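Local coordinates for DsbA family protein (Salmonella typhimurium, PDB 7JVE) that works as a trimeric, thioredoxin-like enzyme that both oxidises thiols to disulfides and isomerises disulfide bonds, at residues Y92-S98 and K162-L167; R66-L70 and M222-D227; N111-F116 and I249-K253. All coordinates share one frame; numbering follows the deposited sequence. Where two conformers were deposited one is given.

All three contacts belong to the thioredoxin-like part of the chain. Contact 1 holds the redox-active disulfide, and contact 2 lies on the opposite side of the chain's centre; the centre of contact 1 is about 29 Å from that of contact 2 and about 27 Å from that of contact 3. Contacts 2 and 3 have centres about 13 Å apart and touch: Arg-115 joins Leu-70 to Gln-224, and both reach the same mixed sheet. In sequence the segments run 66-70, 92-98, 111-116, 162-167, 222-227, 249-253, so contact 1 falls between the two halves of contact 2, whereas contact 3 alternates with both. Contacts 2 and 3 join helix 66-69 and the C-terminal helix 242-253 to the sheet.

Contact 1: Y92-S98 and K162-L167; sequences YQCSWCS and KVEGAL
The side-chain oxygen of Gln-93 is gripped by two backbone N-H groups of the turn 163-166 and its exit: Leu-167 N lies 3.0 Å from Gln-93 OE1, well above the plane of the amide, and Gly-165 N adds a weak bond of 2.9 Å to Gln-93 OE1. The chain reaches them with CG beside its own backbone N (chi1 -69°) and runs on extended, crossing Leu-167, whose CB packs 3.6 Å from Gln-93 CG. The backbone carbonyl of Gln-93 is used as well: Glu-164 N donates to Gln-93 O at 2.7 Å. Val-163 and Ala-166 bracket this type I' turn. From it Glu-164 folds back, bent at chi2 (-77°), to offer OE2 to Ser-95 N at 3.2 Å; the bond is nearly straight (167°) and meets the carboxylate on its anti side. Ser-95 OG also lies near Glu-164 OE2. Alongside, Val-163 CG2 rests 3.5 Å from Ser-95 CB. The other carboxylate oxygen of Glu-164 pairs with Arg-127. The loop is thus pinned to Gln-93, just before the Cys-94–Cys-97 disulfide pair, and to Ser-95, between the two cysteines; Cys-94 is the N-cap of helix 95-110 in a thioredoxin-type CxxC site. Tyr-92 packs against helices 128-145 and 147-159, Gln-93 and Leu-167 rest on Val-130, Trp-96 and Cys-97 meet the loop at Pro-217, and Tyr-179 of a second subunit packs on Ser-95 and Trp-96.

Contact 2: R66-L70 and M222-D227; sequences RAELL and MPQTQD
Arg-66 reaches from its short helix into the bend after strand 218-223 and presents its guanidinium to a series of backbone carbonyls. In the conformer described, one of two deposited, the chain leaves CA with CG trans to the backbone N (chi1 -178°) and stays straight until it turns at chi3, which swings the flat group across the loop. The one direct bond that is not weak runs from Arg-66 NH2 to Pro-223 O, 2.9 Å long, with the donor above the carbonyl plane; weak bonds run from Arg-66 NE to the carbonyls of Pro-223 and Gln-224, and from Arg-66 NH1 to Asp-227 O. The group is sandwiched: Met-222 CE sits over the centre of one face, 4.0 Å from Arg-66 CZ, and the backbone of Gln-226 and Asp-227 covers the other. The packed side continues inward, where Met-222 SD lies 3.9 Å from Leu-69 CD1 and 4.2 Å from Leu-70 CD2. Leu-70 also lays CD1 against the Gln-224 backbone, 3.7 Å from its O. The outer side is looser. Gln-226 and Asp-227 are poorly ordered, and water takes part there: one molecule accepts from Arg-66 NH2 and donates to Asp-227 O at 2.6 Å. A second accepts from Arg-66 NH1, though its very short contact with Gln-226 NE2 makes that link doubtful. The amide of Gln-224 lies beside Leu-70 and is held by Ala-82 O, Asn-80 O and Arg-115. Leu-69 faces strand 84-90, and Met-222 is bonded through its backbone to Ala-85. The arrangement belongs to the thioredoxin fold, where strands 218-223 and 234-237 make an antiparallel hairpin whose loop is here bonded by Arg-66 of helix 66-69 and packed by Leu-70 just after it.

Contact 3: N111-F116 and I249-K253; sequences NPDTRF and IQKAK
Lys-253 and Asp-113 meet at about a right angle in a salt bridge whose hydrogen bond is weak, Lys-253 NZ standing 3.3 Å from Asp-113 OD1. Lys-253 gets there by a double bend: CG starts beside the backbone N, CD passes 3.5 Å from the same Asp-113 OD1, and the bends at chi3 (-63°) and chi4 then carry NZ to the carboxylate. The fold also returns the ammonium to its own helix, where Lys-253 NZ gives a 3.0 Å bond to Gln-250 OE1, tilted from the amide plane. Asp-113 reaches out from a type I turn, 111-114, with CG set between its backbone N and carbonyl carbon (chi1 62°). Beneath this polar tip, Asn-111 and Ile-249 come from opposite directions. Ile-249 splits its two ends over the amide: CG2, trans to the backbone N, lies 3.6 Å from Asn-111 OD1, and CD1 lies 3.9 Å from Asn-111 ND2. The amide is fixed by other partners, its ND2 donating to Gln-246 OE1 and Leu-107 O. Ile-249 CG2 also approaches Thr-114 OG1 at 3.9 Å, while CD1 comes obliquely to Phe-116, 4.2 Å from CZ. Ile-249 of the C-terminal helix 242-253 also packs on Leu-107 of helix 95-110 and Val-86 of strand 84-90, beside strand 115-120.

Contact 1: Y92-S98 and K162-L167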
ATOM      1  N   TYR A  92      -1.138   1.559 -23.995  1.00 19.42           N
ATOM      2  CA  TYR A  92      -2.592   1.561 -24.095  1.00 21.76           C
ATOM      3  C   TYR A  92      -3.253   0.680 -23.031  1.00 26.08           C
ATOM      4  O   TYR A  92      -4.417   0.915 -22.688  1.00 24.36           O
ATOM      5  CB  TYR A  92      -3.053   1.127 -25.485  1.00 19.87           C
ATOM      6  CG  TYR A  92      -2.899   2.203 -26.535  1.00 24.18           C
ATOM      7  CD1 TYR A  92      -3.707   3.348 -26.517  1.00 24.93           C
ATOM      8  CD2 TYR A  92      -1.947   2.088 -27.537  1.00 20.29           C
ATOM      9  CE1 TYR A  92      -3.572   4.337 -27.472  1.00 22.70           C
ATOM     10  CE2 TYR A  92      -1.799   3.081 -28.509  1.00 23.30           C
ATOM     11  CZ  TYR A  92      -2.610   4.202 -28.469  1.00 27.04           C
ATOM     12  OH  TYR A  92      -2.474   5.181 -29.435  1.00 27.69           O
ATOM     13  N   GLN A  93      -2.553  -0.317 -22.492  1.00 24.22           N
ATOM     14  CA  GLN A  93      -3.136  -1.176 -21.469  1.00 24.09           C
ATOM     15  C   GLN A  93      -2.803  -0.730 -20.053  1.00 23.09           C
ATOM     16  O   GLN A  93      -3.186  -1.398 -19.093  1.00 27.62           O
ATOM     17  CB  GLN A  93      -2.698  -2.618 -21.687  1.00 26.31           C
ATOM     18  CG  GLN A  93      -3.317  -3.187 -22.925  1.00 25.52           C
ATOM     19  CD  GLN A  93      -3.210  -4.677 -22.974  1.00 31.13           C
ATOM     20  OE1 GLN A  93      -4.071  -5.386 -22.434  1.00 33.02           O
ATOM     21  NE2 GLN A  93      -2.156  -5.181 -23.628  1.00 24.77           N
ATOM     22  N   CYS A  94      -2.120   0.387 -19.901  1.00 23.11           N
ATOM     23  CA  CYS A  94      -1.970   1.008 -18.591  1.00 25.88           C
ATOM     24  C   CYS A  94      -3.308   1.591 -18.142  1.00 24.82           C
ATOM     25  O   CYS A  94      -3.813   2.539 -18.756  1.00 25.09           O
ATOM     26  CB  CYS A  94      -0.902   2.087 -18.669  1.00 21.55           C
ATOM     27  SG  CYS A  94      -0.714   2.940 -17.160  1.00 28.10           S
ATOM     28  N   SER A  95      -3.874   1.048 -17.060  1.00 22.91           N
ATOM     29  CA  SER A  95      -5.221   1.446 -16.656  1.00 27.60           C
ATOM     30  C   SER A  95      -5.283   2.899 -16.183  1.00 29.03           C
ATOM     31  O   SER A  95      -6.297   3.568 -16.403  1.00 29.75           O
ATOM     32  CB  SER A  95      -5.767   0.505 -15.566  1.00 29.77           C
ATOM     33  OG  SER A  95      -5.026   0.568 -14.358  1.00 27.40           O
ATOM     34  N   TRP A  96      -4.230   3.427 -15.556  1.00 26.49           N
ATOM     35  CA  TRP A  96      -4.338   4.827 -15.157  1.00 26.59           C
ATOM     36  C   TRP A  96      -3.938   5.803 -16.267  1.00 26.59           C
ATOM     37  O   TRP A  96      -4.417   6.948 -16.261  1.00 27.38           O
ATOM     38  CB  TRP A  96      -3.542   5.093 -13.874  1.00 29.06           C
ATOM     39  CG  TRP A  96      -2.050   5.148 -14.018  1.00 28.67           C
ATOM     40  CD1 TRP A  96      -1.270   6.275 -14.083  1.00 26.55           C
ATOM     41  CD2 TRP A  96      -1.153   4.032 -14.051  1.00 25.80           C
ATOM     42  NE1 TRP A  96       0.062   5.920 -14.175  1.00 26.83           N
ATOM     43  CE2 TRP A  96       0.160   4.551 -14.159  1.00 25.96           C
ATOM     44  CE3 TRP A  96      -1.331   2.643 -14.002  1.00 27.87           C
ATOM     45  CZ2 TRP A  96       1.295   3.728 -14.222  1.00 25.63           C
ATOM     46  CZ3 TRP A  96      -0.194   1.814 -14.063  1.00 27.96           C
ATOM     47  CH2 TRP A  96       1.101   2.365 -14.170  1.00 26.60           C
ATOM     48  N   CYS A  97      -3.119   5.377 -17.237  1.00 23.45           N
ATOM     49  CA  CYS A  97      -2.942   6.170 -18.456  1.00 26.29           C
ATOM     50  C   CYS A  97      -4.274   6.350 -19.156  1.00 25.72           C
ATOM     51  O   CYS A  97      -4.617   7.442 -19.622  1.00 26.65           O
ATOM     52  CB  CYS A  97      -1.980   5.483 -19.417  1.00 26.11           C
ATOM     53  SG  CYS A  97      -0.312   5.357 -18.826  1.00 31.35           S
ATOM     54  N   SER A  98      -5.025   5.259 -19.261  1.00 23.01           N
ATOM     55  CA  SER A  98      -6.358   5.332 -19.829  1.00 24.44           C
ATOM     56  C   SER A  98      -7.188   6.390 -19.111  1.00 26.41           C
ATOM     57  O   SER A  98      -7.775   7.268 -19.750  1.00 26.17           O
ATOM     58  CB  SER A  98      -7.017   3.956 -19.748  1.00 22.78           C
ATOM     59  OG  SER A  98      -8.274   3.970 -20.380  1.00 28.46           O
ATOM     60  N   LYS A 162     -10.311  -1.382 -22.257  1.00 35.36           N
ATOM     61  CA  LYS A 162      -9.632  -2.671 -22.125  1.00 37.62           C
ATOM     62  C   LYS A 162      -8.185  -2.425 -21.694  1.00 37.96           C
ATOM     63  O   LYS A 162      -7.379  -1.876 -22.458  1.00 32.05           O
ATOM     64  CB  LYS A 162      -9.729  -3.472 -23.427  1.00 34.70           C
ATOM     65  CG  LYS A 162     -11.201  -3.713 -23.838  1.00 39.11           C
ATOM     66  CD  LYS A 162     -11.403  -4.732 -24.952  1.00 38.09           C
ATOM     67  CE  LYS A 162     -12.741  -5.444 -24.793  1.00 41.30           C
ATOM     68  NZ  LYS A 162     -13.126  -6.261 -25.997  1.00 46.01           N
ATOM     69  N   VAL A 163      -7.867  -2.803 -20.450  1.00 35.83           N
ATOM     70  CA  VAL A 163      -6.590  -2.462 -19.836  1.00 35.16           C
ATOM     71  C   VAL A 163      -6.051  -3.688 -19.110  1.00 36.60           C
ATOM     72  O   VAL A 163      -6.770  -4.667 -18.875  1.00 36.66           O
ATOM     73  CB  VAL A 163      -6.719  -1.254 -18.865  1.00 32.51           C
ATOM     74  CG1 VAL A 163      -7.158  -0.001 -19.629  1.00 30.10           C
ATOM     75  CG2 VAL A 163      -7.689  -1.560 -17.710  1.00 30.24           C
ATOM     76  N   GLU A 164      -4.748  -3.633 -18.796  1.00 33.69           N
ATOM     77  CA  GLU A 164      -4.080  -4.575 -17.882  1.00 35.11           C
ATOM     78  C   GLU A 164      -4.215  -6.021 -18.354  1.00 37.38           C
ATOM     79  O   GLU A 164      -4.398  -6.945 -17.553  1.00 32.43           O
ATOM     80  CB  GLU A 164      -4.603  -4.401 -16.453  1.00 32.71           C
ATOM     81  CG  GLU A 164      -4.394  -2.971 -16.014  1.00 34.82           C
ATOM     82  CD  GLU A 164      -2.945  -2.660 -15.635  1.00 38.04           C
ATOM     83  OE1 GLU A 164      -2.132  -3.610 -15.567  1.00 42.57           O
ATOM     84  OE2 GLU A 164      -2.606  -1.452 -15.501  1.00 32.71           O
ATOM     85  N   GLY A 165      -4.099  -6.224 -19.666  1.00 35.75           N
ATOM     86  CA  GLY A 165      -4.145  -7.543 -20.258  1.00 37.21           C
ATOM     87  C   GLY A 165      -5.418  -7.848 -21.021  1.00 33.86           C
ATOM     88  O   GLY A 165      -5.441  -8.821 -21.783  1.00 35.09           O
ATOM     89  N   ALA A 166      -6.467  -7.035 -20.865  1.00 33.35           N
ATOM     90  CA  ALA A 166      -7.740  -7.296 -21.529  1.00 32.42           C
ATOM     91  C   ALA A 166      -7.789  -6.823 -22.984  1.00 35.99           C
ATOM     92  O   ALA A 166      -8.735  -7.189 -23.695  1.00 38.71           O
ATOM     93  CB  ALA A 166      -8.892  -6.642 -20.746  1.00 28.83           C
ATOM     94  N   LEU A 167      -6.834  -6.011 -23.445  1.00 30.00           N
ATOM     95  CA  LEU A 167      -6.800  -5.587 -24.844  1.00 31.54           C
ATOM     96  C   LEU A 167      -6.066  -6.625 -25.693  1.00 28.85           C
ATOM     97  O   LEU A 167      -4.879  -6.880 -25.472  1.00 29.16           O
ATOM     98  CB  LEU A 167      -6.123  -4.227 -24.981  1.00 27.21           C
ATOM     99  CG  LEU A 167      -6.274  -3.541 -26.333  1.00 29.57           C
ATOM    100  CD1 LEU A 167      -7.734  -3.281 -26.626  1.00 31.11           C
ATOM    101  CD2 LEU A 167      -5.508  -2.228 -26.359  1.00 30.95           C
TER

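Contact 2: R66-L70 and M222-D227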
ATOM      1  N   ARG A  66      17.338  14.911 -25.657  0.53 30.14           N
ATOM      2  CA  ARG A  66      16.403  15.851 -26.265  0.53 32.95           C
ATOM      3  C   ARG A  66      16.049  15.460 -27.703  0.53 34.11           C
ATOM      4  O   ARG A  66      14.873  15.455 -28.087  0.53 31.27           O
ATOM      5  CB  ARG A  66      16.993  17.265 -26.223  0.53 36.61           C
ATOM      6  CG  ARG A  66      16.065  18.337 -26.789  0.53 41.89           C
ATOM      7  CD  ARG A  66      16.739  19.714 -26.853  0.53 47.71           C
ATOM      8  NE  ARG A  66      15.997  20.715 -26.086  0.53 48.47           N
ATOM      9  CZ  ARG A  66      16.399  21.218 -24.923  0.53 49.68           C
ATOM     10  NH1 ARG A  66      17.545  20.823 -24.392  0.53 51.55           N
ATOM     11  NH2 ARG A  66      15.659  22.119 -24.297  0.53 49.58           N
ATOM     12  N   ALA A  67      17.056  15.146 -28.523  1.00 28.99           N
ATOM     13  CA  ALA A  67      16.771  14.908 -29.933  1.00 30.51           C
ATOM     14  C   ALA A  67      15.831  13.723 -30.100  1.00 30.57           C
ATOM     15  O   ALA A  67      14.884  13.774 -30.898  1.00 28.47           O
ATOM     16  CB  ALA A  67      18.066  14.707 -30.728  1.00 26.94           C
ATOM     17  N   GLU A  68      16.066  12.655 -29.344  1.00 29.51           N
ATOM     18  CA  GLU A  68      15.193  11.496 -29.411  1.00 25.48           C
ATOM     19  C   GLU A  68      13.810  11.833 -28.866  1.00 28.61           C
ATOM     20  O   GLU A  68      12.794  11.444 -29.453  1.00 30.75           O
ATOM     21  CB  GLU A  68      15.822  10.337 -28.629  1.00 28.72           C
ATOM     22  CG  GLU A  68      17.118   9.844 -29.260  1.00 35.08           C
ATOM     23  CD  GLU A  68      18.379  10.515 -28.676  1.00 39.87           C
ATOM     24  OE1 GLU A  68      19.348   9.786 -28.364  1.00 49.54           O
ATOM     25  OE2 GLU A  68      18.404  11.752 -28.478  1.00 34.66           O
ATOM     26  N   LEU A  69      13.753  12.549 -27.737  1.00 23.39           N
ATOM     27  CA  LEU A  69      12.469  12.915 -27.147  1.00 23.33           C
ATOM     28  C   LEU A  69      11.615  13.719 -28.121  1.00 25.27           C
ATOM     29  O   LEU A  69      10.390  13.567 -28.156  1.00 24.46           O
ATOM     30  CB  LEU A  69      12.692  13.710 -25.862  1.00 23.31           C
ATOM     31  CG  LEU A  69      13.180  12.935 -24.633  1.00 27.69           C
ATOM     32  CD1 LEU A  69      13.666  13.895 -23.562  1.00 24.97           C
ATOM     33  CD2 LEU A  69      12.095  12.030 -24.085  1.00 20.42           C
ATOM     34  N   LEU A  70      12.242  14.592 -28.911  1.00 24.92           N
ATOM     35  CA  LEU A  70      11.524  15.508 -29.784  1.00 27.02           C
ATOM     36  C   LEU A  70      11.527  15.058 -31.237  1.00 28.47           C
ATOM     37  O   LEU A  70      11.113  15.826 -32.112  1.00 25.80           O
ATOM     38  CB  LEU A  70      12.104  16.916 -29.675  1.00 27.57           C
ATOM     39  CG  LEU A  70      12.314  17.415 -28.252  1.00 30.29           C
ATOM     40  CD1 LEU A  70      12.871  18.816 -28.273  1.00 32.57           C
ATOM     41  CD2 LEU A  70      11.029  17.341 -27.483  1.00 25.83           C
ATOM     42  N   MET A 222       9.441  20.308 -21.699  1.00 27.12           N
ATOM     43  CA  MET A 222      10.721  20.953 -21.939  1.00 28.95           C
ATOM     44  C   MET A 222      10.603  21.901 -23.120  1.00 32.17           C
ATOM     45  O   MET A 222       9.774  21.680 -24.014  1.00 29.45           O
ATOM     46  CB  MET A 222      11.807  19.905 -22.195  1.00 29.05           C
ATOM     47  CG  MET A 222      11.589  19.135 -23.471  1.00 30.09           C
ATOM     48  SD  MET A 222      12.677  17.713 -23.669  1.00 33.31           S
ATOM     49  CE  MET A 222      14.273  18.375 -23.170  1.00 32.24           C
ATOM     50  N   PRO A 223      11.404  22.967 -23.149  1.00 34.80           N
ATOM     51  CA  PRO A 223      11.510  23.775 -24.367  1.00 39.46           C
ATOM     52  C   PRO A 223      12.123  22.950 -25.483  1.00 36.26           C
ATOM     53  O   PRO A 223      12.939  22.057 -25.251  1.00 34.33           O
ATOM     54  CB  PRO A 223      12.438  24.936 -23.964  1.00 39.08           C
ATOM     55  CG  PRO A 223      12.529  24.866 -22.463  1.00 38.79           C
ATOM     56  CD  PRO A 223      12.345  23.421 -22.111  1.00 35.52           C
ATOM     57  N   GLN A 224      11.727  23.264 -26.713  1.00 40.31           N
ATOM     58  CA  GLN A 224      12.242  22.503 -27.839  1.00 40.31           C
ATOM     59  C   GLN A 224      13.614  22.998 -28.277  1.00 45.28           C
ATOM     60  O   GLN A 224      14.433  22.193 -28.729  1.00 47.45           O
ATOM     61  CB  GLN A 224      11.253  22.563 -28.998  1.00 42.18           C
ATOM     62  CG  GLN A 224       9.925  21.838 -28.750  1.00 34.86           C
ATOM     63  CD  GLN A 224       9.378  21.234 -30.024  1.00 35.90           C
ATOM     64  OE1 GLN A 224       9.537  20.046 -30.266  1.00 36.45           O
ATOM     65  NE2 GLN A 224       8.761  22.062 -30.864  1.00 33.41           N
ATOM     66  N   THR A 225      13.885  24.300 -28.149  1.00 46.10           N
ATOM     67  CA  THR A 225      15.165  24.852 -28.575  1.00 57.16           C
ATOM     68  C   THR A 225      16.222  24.459 -27.564  1.00 60.76           C
ATOM     69  O   THR A 225      16.016  24.597 -26.355  1.00 57.72           O
ATOM     70  CB  THR A 225      15.141  26.377 -28.635  1.00 61.38           C
ATOM     71  OG1 THR A 225      14.950  26.875 -27.304  1.00 70.77           O
ATOM     72  CG2 THR A 225      14.008  26.854 -29.546  1.00 59.26           C
ATOM     73  N   GLN A 226      17.372  24.010 -28.056  1.00 78.16           N
ATOM     74  CA  GLN A 226      18.302  23.331 -27.178  1.00 77.92           C
ATOM     75  C   GLN A 226      18.931  24.386 -26.267  1.00 80.98           C
ATOM     76  O   GLN A 226      19.789  25.180 -26.680  1.00 84.63           O
ATOM     77  CB  GLN A 226      19.330  22.514 -27.943  1.00 80.12           C
ATOM     78  CG  GLN A 226      19.747  21.376 -27.015  1.00 85.76           C
ATOM     79  CD  GLN A 226      20.754  20.399 -27.574  1.00 92.44           C
ATOM     80  OE1 GLN A 226      21.368  20.639 -28.609  1.00 99.43           O
ATOM     81  NE2 GLN A 226      20.807  19.221 -26.953  1.00102.66           N
ATOM     82  N   ASP A 227      18.452  24.401 -25.027  1.00 85.87           N
ATOM     83  CA  ASP A 227      18.827  25.312 -23.959  1.00 86.80           C
ATOM     84  C   ASP A 227      19.099  24.424 -22.755  1.00 86.64           C
ATOM     85  O   ASP A 227      18.312  23.515 -22.469  1.00 83.39           O
ATOM     86  CB  ASP A 227      17.686  26.299 -23.678  1.00 90.84           C
ATOM     87  CG  ASP A 227      18.103  27.454 -22.792  1.00 97.65           C
ATOM     88  OD1 ASP A 227      19.246  27.941 -22.933  1.00 98.35           O
ATOM     89  OD2 ASP A 227      17.273  27.880 -21.957  1.00 99.01           O
TER
HETATM   90  O   HOH W   1      15.897  23.481 -21.407  1.00 51.57           O
HETATM   91  O   HOH W   2      19.782  19.334 -24.723  1.00 54.90           O

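Contact 3: N111-F116 and I249-K253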
ATOM      1  N   ASN A 111      -3.939  24.206 -24.956  1.00 36.99           N
ATOM      2  CA  ASN A 111      -2.582  24.605 -25.341  1.00 35.79           C
ATOM      3  C   ASN A 111      -2.351  24.301 -26.820  1.00 38.12           C
ATOM      4  O   ASN A 111      -1.512  23.460 -27.172  1.00 34.33           O
ATOM      5  CB  ASN A 111      -1.546  23.901 -24.462  1.00 32.92           C
ATOM      6  CG  ASN A 111      -1.608  24.359 -23.001  1.00 36.84           C
ATOM      7  OD1 ASN A 111      -0.954  25.339 -22.609  1.00 36.82           O
ATOM      8  ND2 ASN A 111      -2.395  23.651 -22.190  1.00 30.75           N
ATOM      9  N   PRO A 112      -3.087  24.968 -27.720  1.00 37.40           N
ATOM     10  CA  PRO A 112      -2.929  24.687 -29.157  1.00 40.84           C
ATOM     11  C   PRO A 112      -1.574  25.097 -29.706  1.00 39.18           C
ATOM     12  O   PRO A 112      -1.202  24.667 -30.806  1.00 36.37           O
ATOM     13  CB  PRO A 112      -4.051  25.506 -29.796  1.00 34.73           C
ATOM     14  CG  PRO A 112      -4.222  26.656 -28.865  1.00 40.47           C
ATOM     15  CD  PRO A 112      -4.045  26.061 -27.485  1.00 39.93           C
ATOM     16  N   ASP A 113      -0.835  25.901 -28.962  1.00 39.14           N
ATOM     17  CA  ASP A 113       0.481  26.406 -29.324  1.00 41.26           C
ATOM     18  C   ASP A 113       1.614  25.478 -28.909  1.00 39.16           C
ATOM     19  O   ASP A 113       2.775  25.777 -29.211  1.00 36.15           O
ATOM     20  CB  ASP A 113       0.677  27.765 -28.660  1.00 43.91           C
ATOM     21  CG  ASP A 113       0.634  27.669 -27.123  1.00 51.01           C
ATOM     22  OD1 ASP A 113       1.527  28.266 -26.472  1.00 64.77           O
ATOM     23  OD2 ASP A 113      -0.259  26.973 -26.572  1.00 59.56           O
ATOM     24  N   THR A 114       1.312  24.382 -28.209  1.00 32.49           N
ATOM     25  CA  THR A 114       2.311  23.505 -27.622  1.00 28.74           C
ATOM     26  C   THR A 114       2.296  22.170 -28.350  1.00 27.58           C
ATOM     27  O   THR A 114       1.252  21.703 -28.808  1.00 26.66           O
ATOM     28  CB  THR A 114       2.041  23.325 -26.117  1.00 33.52           C
ATOM     29  OG1 THR A 114       2.284  24.557 -25.425  1.00 32.00           O
ATOM     30  CG2 THR A 114       2.900  22.227 -25.502  1.00 27.24           C
ATOM     31  N   ARG A 115       3.468  21.567 -28.487  1.00 26.14           N
ATOM     32  CA  ARG A 115       3.602  20.310 -29.201  1.00 28.32           C
ATOM     33  C   ARG A 115       3.460  19.136 -28.231  1.00 28.49           C
ATOM     34  O   ARG A 115       4.156  19.082 -27.209  1.00 26.22           O
ATOM     35  CB  ARG A 115       4.952  20.250 -29.925  1.00 28.00           C
ATOM     36  CG  ARG A 115       5.115  19.073 -30.859  1.00 24.79           C
ATOM     37  CD  ARG A 115       6.492  19.042 -31.504  1.00 25.11           C
ATOM     38  NE  ARG A 115       6.684  17.814 -32.264  1.00 25.50           N
ATOM     39  CZ  ARG A 115       7.836  17.158 -32.344  1.00 28.05           C
ATOM     40  NH1 ARG A 115       8.904  17.619 -31.701  1.00 25.47           N
ATOM     41  NH2 ARG A 115       7.917  16.026 -33.039  1.00 24.27           N
ATOM     42  N   PHE A 116       2.565  18.202 -28.554  1.00 23.65           N
ATOM     43  CA  PHE A 116       2.361  17.005 -27.746  1.00 24.40           C
ATOM     44  C   PHE A 116       2.834  15.794 -28.544  1.00 26.15           C
ATOM     45  O   PHE A 116       2.334  15.531 -29.645  1.00 23.52           O
ATOM     46  CB  PHE A 116       0.900  16.865 -27.320  1.00 22.27           C
ATOM     47  CG  PHE A 116       0.447  17.921 -26.342  1.00 26.56           C
ATOM     48  CD1 PHE A 116       0.127  19.205 -26.782  1.00 26.72           C
ATOM     49  CD2 PHE A 116       0.341  17.635 -24.976  1.00 22.48           C
ATOM     50  CE1 PHE A 116      -0.302  20.190 -25.882  1.00 27.92           C
ATOM     51  CE2 PHE A 116      -0.092  18.603 -24.076  1.00 22.04           C
ATOM     52  CZ  PHE A 116      -0.408  19.887 -24.523  1.00 24.68           C
ATOM     53  N   ILE A 249       4.108  23.288 -18.400  1.00 35.03           N
ATOM     54  CA  ILE A 249       4.054  23.903 -19.726  1.00 32.91           C
ATOM     55  C   ILE A 249       4.460  25.372 -19.644  1.00 32.71           C
ATOM     56  O   ILE A 249       5.263  25.856 -20.444  1.00 36.02           O
ATOM     57  CB  ILE A 249       2.650  23.726 -20.341  1.00 33.15           C
ATOM     58  CG1 ILE A 249       2.432  22.264 -20.762  1.00 31.02           C
ATOM     59  CG2 ILE A 249       2.426  24.675 -21.512  1.00 31.95           C
ATOM     60  CD1 ILE A 249       0.978  21.932 -21.084  1.00 27.90           C
ATOM     61  N   GLN A 250       3.926  26.100 -18.667  1.00 33.05           N
ATOM     62  CA  GLN A 250       4.252  27.522 -18.573  1.00 38.11           C
ATOM     63  C   GLN A 250       5.726  27.724 -18.241  1.00 39.25           C
ATOM     64  O   GLN A 250       6.365  28.649 -18.754  1.00 40.51           O
ATOM     65  CB  GLN A 250       3.346  28.212 -17.544  1.00 38.89           C
ATOM     66  CG  GLN A 250       1.866  28.123 -17.903  1.00 38.62           C
ATOM     67  CD  GLN A 250       1.561  28.744 -19.282  1.00 43.94           C
ATOM     68  OE1 GLN A 250       1.098  28.062 -20.205  1.00 42.70           O
ATOM     69  NE2 GLN A 250       1.818  30.039 -19.416  1.00 43.65           N
ATOM     70  N   LYS A 251       6.285  26.853 -17.402  1.00 36.45           N
ATOM     71  CA  LYS A 251       7.708  26.914 -17.092  1.00 37.41           C
ATOM     72  C   LYS A 251       8.551  26.621 -18.332  1.00 44.22           C
ATOM     73  O   LYS A 251       9.620  27.221 -18.518  1.00 42.51           O
ATOM     74  CB  LYS A 251       7.998  25.929 -15.962  1.00 40.52           C
ATOM     75  CG  LYS A 251       9.439  25.648 -15.628  1.00 47.76           C
ATOM     76  CD  LYS A 251       9.458  24.800 -14.352  1.00 46.96           C
ATOM     77  CE  LYS A 251      10.631  23.835 -14.304  1.00 46.46           C
ATOM     78  NZ  LYS A 251      10.470  22.825 -13.207  1.00 47.00           N
ATOM     79  N   ALA A 252       8.077  25.722 -19.201  1.00 39.91           N
ATOM     80  CA  ALA A 252       8.803  25.396 -20.419  1.00 38.05           C
ATOM     81  C   ALA A 252       8.672  26.483 -21.474  1.00 44.52           C
ATOM     82  O   ALA A 252       9.527  26.573 -22.364  1.00 42.60           O
ATOM     83  CB  ALA A 252       8.321  24.055 -20.982  1.00 32.96           C
ATOM     84  N   LYS A 253       7.632  27.311 -21.399  1.00 44.86           N
ATOM     85  CA  LYS A 253       7.535  28.441 -22.309  1.00 45.24           C
ATOM     86  C   LYS A 253       8.288  29.662 -21.809  1.00 51.83           C
ATOM     87  O   LYS A 253       8.844  30.411 -22.623  1.00 57.75           O
ATOM     88  CB  LYS A 253       6.068  28.799 -22.557  1.00 47.57           C
ATOM     89  CG  LYS A 253       5.363  27.791 -23.437  1.00 47.94           C
ATOM     90  CD  LYS A 253       3.993  28.273 -23.926  1.00 47.23           C
ATOM     91  CE  LYS A 253       3.032  28.500 -22.800  1.00 45.84           C
ATOM     92  NZ  LYS A 253       1.690  27.938 -23.152  1.00 55.11           N
TER